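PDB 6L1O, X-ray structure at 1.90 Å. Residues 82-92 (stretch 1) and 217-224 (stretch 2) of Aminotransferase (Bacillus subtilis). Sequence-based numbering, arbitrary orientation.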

# COMPACT_ATOMS: atom_id res chain seq x y z
N PHE B 82 23.42 -5.32 -1.27
CA PHE B 82 22.94 -6.38 -2.14
C PHE B 82 23.23 -6.08 -3.62
O PHE B 82 23.72 -6.94 -4.37
CB PHE B 82 21.44 -6.58 -1.92
CG PHE B 82 20.84 -7.67 -2.74
CD1 PHE B 82 20.92 -9.00 -2.31
CD2 PHE B 82 20.15 -7.38 -3.92
CE1 PHE B 82 20.34 -10.01 -3.05
CE2 PHE B 82 19.54 -8.43 -4.67
CZ PHE B 82 19.64 -9.72 -4.22
N TYR B 83 22.95 -4.86 -4.05
CA TYR B 83 23.18 -4.48 -5.43
C TYR B 83 24.67 -4.49 -5.81
O TYR B 83 25.02 -4.75 -6.94
CB TYR B 83 22.53 -3.12 -5.77
CG TYR B 83 21.29 -3.37 -6.59
CD1 TYR B 83 21.28 -3.15 -7.95
CD2 TYR B 83 20.15 -3.91 -6.01
CE1 TYR B 83 20.18 -3.39 -8.71
CE2 TYR B 83 19.01 -4.19 -6.79
CZ TYR B 83 19.04 -3.92 -8.14
OH TYR B 83 17.92 -4.19 -8.89
N LYS B 84 25.50 -4.20 -4.83
CA LYS B 84 26.94 -4.26 -5.02
C LYS B 84 27.42 -5.71 -5.14
O LYS B 84 28.14 -6.03 -6.09
CB LYS B 84 27.65 -3.57 -3.87
CG LYS B 84 29.12 -3.24 -4.15
CD LYS B 84 29.25 -2.51 -5.51
CE LYS B 84 30.44 -1.55 -5.57
NZ LYS B 84 31.69 -2.12 -4.99
N ARG B 85 26.96 -6.58 -4.25
CA ARG B 85 27.36 -7.99 -4.22
C ARG B 85 26.86 -8.73 -5.45
O ARG B 85 27.60 -9.52 -6.03
CB ARG B 85 26.84 -8.66 -2.95
CG ARG B 85 27.22 -10.13 -2.77
CD ARG B 85 26.45 -10.87 -1.70
NE ARG B 85 25.08 -11.23 -2.09
CZ ARG B 85 24.14 -11.67 -1.27
NH1 ARG B 85 24.38 -11.88 0.03
NH2 ARG B 85 22.94 -11.98 -1.74
N GLU B 86 25.62 -8.47 -5.86
CA GLU B 86 24.99 -9.24 -6.89
C GLU B 86 25.30 -8.75 -8.27
O GLU B 86 25.46 -9.54 -9.18
CB GLU B 86 23.45 -9.31 -6.71
CG GLU B 86 23.00 -10.16 -5.53
CD GLU B 86 23.56 -11.59 -5.57
OE1 GLU B 86 23.44 -12.24 -6.61
OE2 GLU B 86 24.09 -12.06 -4.55
N TYR B 87 25.34 -7.43 -8.45
CA TYR B 87 25.43 -6.81 -9.79
C TYR B 87 26.57 -5.88 -10.00
O TYR B 87 26.76 -5.33 -11.08
CB TYR B 87 24.11 -6.08 -10.05
CG TYR B 87 22.92 -6.96 -9.89
CD1 TYR B 87 22.73 -8.07 -10.69
CD2 TYR B 87 21.98 -6.71 -8.88
CE1 TYR B 87 21.60 -8.91 -10.52
CE2 TYR B 87 20.87 -7.53 -8.72
CZ TYR B 87 20.68 -8.62 -9.52
OH TYR B 87 19.56 -9.40 -9.33
N GLY B 88 27.35 -5.65 -8.96
CA GLY B 88 28.47 -4.74 -9.08
C GLY B 88 28.07 -3.28 -9.16
O GLY B 88 28.87 -2.44 -9.60
N VAL B 89 26.86 -2.97 -8.72
CA VAL B 89 26.27 -1.61 -8.92
C VAL B 89 26.35 -0.80 -7.63
O VAL B 89 25.92 -1.27 -6.55
CB VAL B 89 24.81 -1.71 -9.38
CG1 VAL B 89 24.12 -0.33 -9.46
CG2 VAL B 89 24.76 -2.41 -10.72
N THR B 90 26.86 0.42 -7.75
CA THR B 90 26.94 1.35 -6.65
C THR B 90 25.64 2.13 -6.48
O THR B 90 25.24 2.86 -7.39
CB THR B 90 28.09 2.38 -6.84
OG1 THR B 90 29.33 1.69 -6.75
CG2 THR B 90 28.05 3.43 -5.71
N ILE B 91 25.03 1.99 -5.31
CA ILE B 91 23.77 2.67 -4.98
C ILE B 91 23.96 3.49 -3.70
O ILE B 91 24.43 2.97 -2.71
CB ILE B 91 22.63 1.65 -4.75
CG1 ILE B 91 22.31 0.84 -6.02
CG2 ILE B 91 21.39 2.34 -4.24
CD1 ILE B 91 21.78 1.63 -7.19
N ASN B 92 23.58 4.77 -3.73
CA ASN B 92 23.52 5.58 -2.52
C ASN B 92 22.27 5.23 -1.69
O ASN B 92 21.19 5.56 -2.10
CB ASN B 92 23.48 7.08 -2.85
CG ASN B 92 23.69 7.95 -1.61
OD1 ASN B 92 23.38 7.55 -0.47
ND2 ASN B 92 24.23 9.15 -1.82
N LYS B 217 24.82 -15.14 -14.86
CA LYS B 217 24.33 -14.12 -13.94
C LYS B 217 23.52 -13.06 -14.72
O LYS B 217 23.98 -12.57 -15.76
CB LYS B 217 25.50 -13.45 -13.22
N PRO B 218 22.32 -12.72 -14.26
CA PRO B 218 21.54 -11.70 -14.98
C PRO B 218 22.18 -10.34 -14.75
O PRO B 218 22.75 -10.13 -13.67
CB PRO B 218 20.15 -11.77 -14.31
CG PRO B 218 20.15 -13.05 -13.55
CD PRO B 218 21.54 -13.27 -13.12
N ALA B 219 22.17 -9.50 -15.78
CA ALA B 219 22.59 -8.11 -15.66
C ALA B 219 21.42 -7.24 -15.17
O ALA B 219 20.28 -7.39 -15.64
CB ALA B 219 23.12 -7.60 -16.99
N SER B 220 21.70 -6.36 -14.22
CA SER B 220 20.78 -5.29 -13.84
C SER B 220 20.82 -4.18 -14.92
O SER B 220 21.88 -3.84 -15.47
CB SER B 220 21.15 -4.71 -12.48
OG SER B 220 20.65 -3.35 -12.31
N PHE B 221 19.67 -3.59 -15.20
CA PHE B 221 19.59 -2.37 -16.02
C PHE B 221 20.61 -1.31 -15.54
O PHE B 221 21.23 -0.59 -16.35
CB PHE B 221 18.14 -1.83 -15.96
CG PHE B 221 17.95 -0.44 -16.50
CD1 PHE B 221 18.25 -0.13 -17.82
CD2 PHE B 221 17.44 0.57 -15.69
CE1 PHE B 221 18.08 1.17 -18.31
CE2 PHE B 221 17.25 1.85 -16.17
CZ PHE B 221 17.60 2.16 -17.48
N LEU B 222 20.79 -1.23 -14.23
CA LEU B 222 21.65 -0.22 -13.65
C LEU B 222 23.15 -0.44 -13.90
O LEU B 222 23.94 0.37 -13.49
CB LEU B 222 21.38 -0.07 -12.15
CG LEU B 222 19.95 0.36 -11.78
CD1 LEU B 222 19.90 0.46 -10.28
CD2 LEU B 222 19.57 1.70 -12.42
N GLU B 223 23.51 -1.56 -14.51
CA GLU B 223 24.85 -1.75 -15.05
C GLU B 223 25.15 -0.90 -16.29
O GLU B 223 26.28 -0.56 -16.54
CB GLU B 223 25.11 -3.23 -15.33
CG GLU B 223 25.34 -4.01 -14.04
CD GLU B 223 25.51 -5.50 -14.26
OE1 GLU B 223 26.35 -5.86 -15.11
OE2 GLU B 223 24.80 -6.31 -13.58
N ALA B 224 24.13 -0.53 -17.05
CA ALA B 224 24.31 0.27 -18.24
C ALA B 224 24.69 1.71 -17.92
O ALA B 224 24.20 2.29 -16.96
CB ALA B 224 23.04 0.27 -19.05
O HOH W 1 24.20 -11.37 -10.95

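The end of a helix and the loop that follows it pack against a short 3-10 segment and its preceding loop through a small, largely van der Waals contact, which buries 338 Å² and contains no direct hydrogen bond between the two stretches. Leu222 forms the apolar centre. Its side chain points toward the first stretch and meets three residues: Val89, with CG1 3.8 Å from Leu222 CB; Ile91, whose CD1 lies 3.8 Å from Leu222 CD1; and Tyr83, whose CE1 is 4.2 Å from the same Leu222 CD1. Tyr83 and Ile91 start out sideways, but the ends of their side chains reach nearer.

Tyr87 adds a second aromatic ring to the contact. Ser220 CB sits over one face of its ring, 4.2 Å from the centroid and 23° off the normal, a CH-pi arrangement, while Pro218 O approaches the ring edge, 3.6 Å from Tyr87 CE1. Ser220 also touches the edge of the Tyr83 ring, with Ser220 OG 3.6 Å from Tyr83 CE1. That hydroxyl oxygen accepts a hydrogen bond from the backbone of its own stretch, Leu222 N to Ser220 OG at 2.9 Å, which ties the serine to the start of the 3-10 turn.

Glu223 borders this packing. Its CG lies 3.7 Å from Val89 CG2, and its carboxylate accepts a hydrogen bond from within the stretch, Ser220 N to Glu223 OE2 at 3.2 Å. The same OE2 comes within 3.3 Å of Tyr87 O, but both atoms are acceptors, so this proximity is not a hydrogen bond. Gly88, with positive phi, ends the helical conformation, and Val89 beyond it points toward the second stretch. A polar link is provided by water 1, which donates to Glu86 O at 2.8 Å and, weakly, to Pro218 O at 3.3 Å.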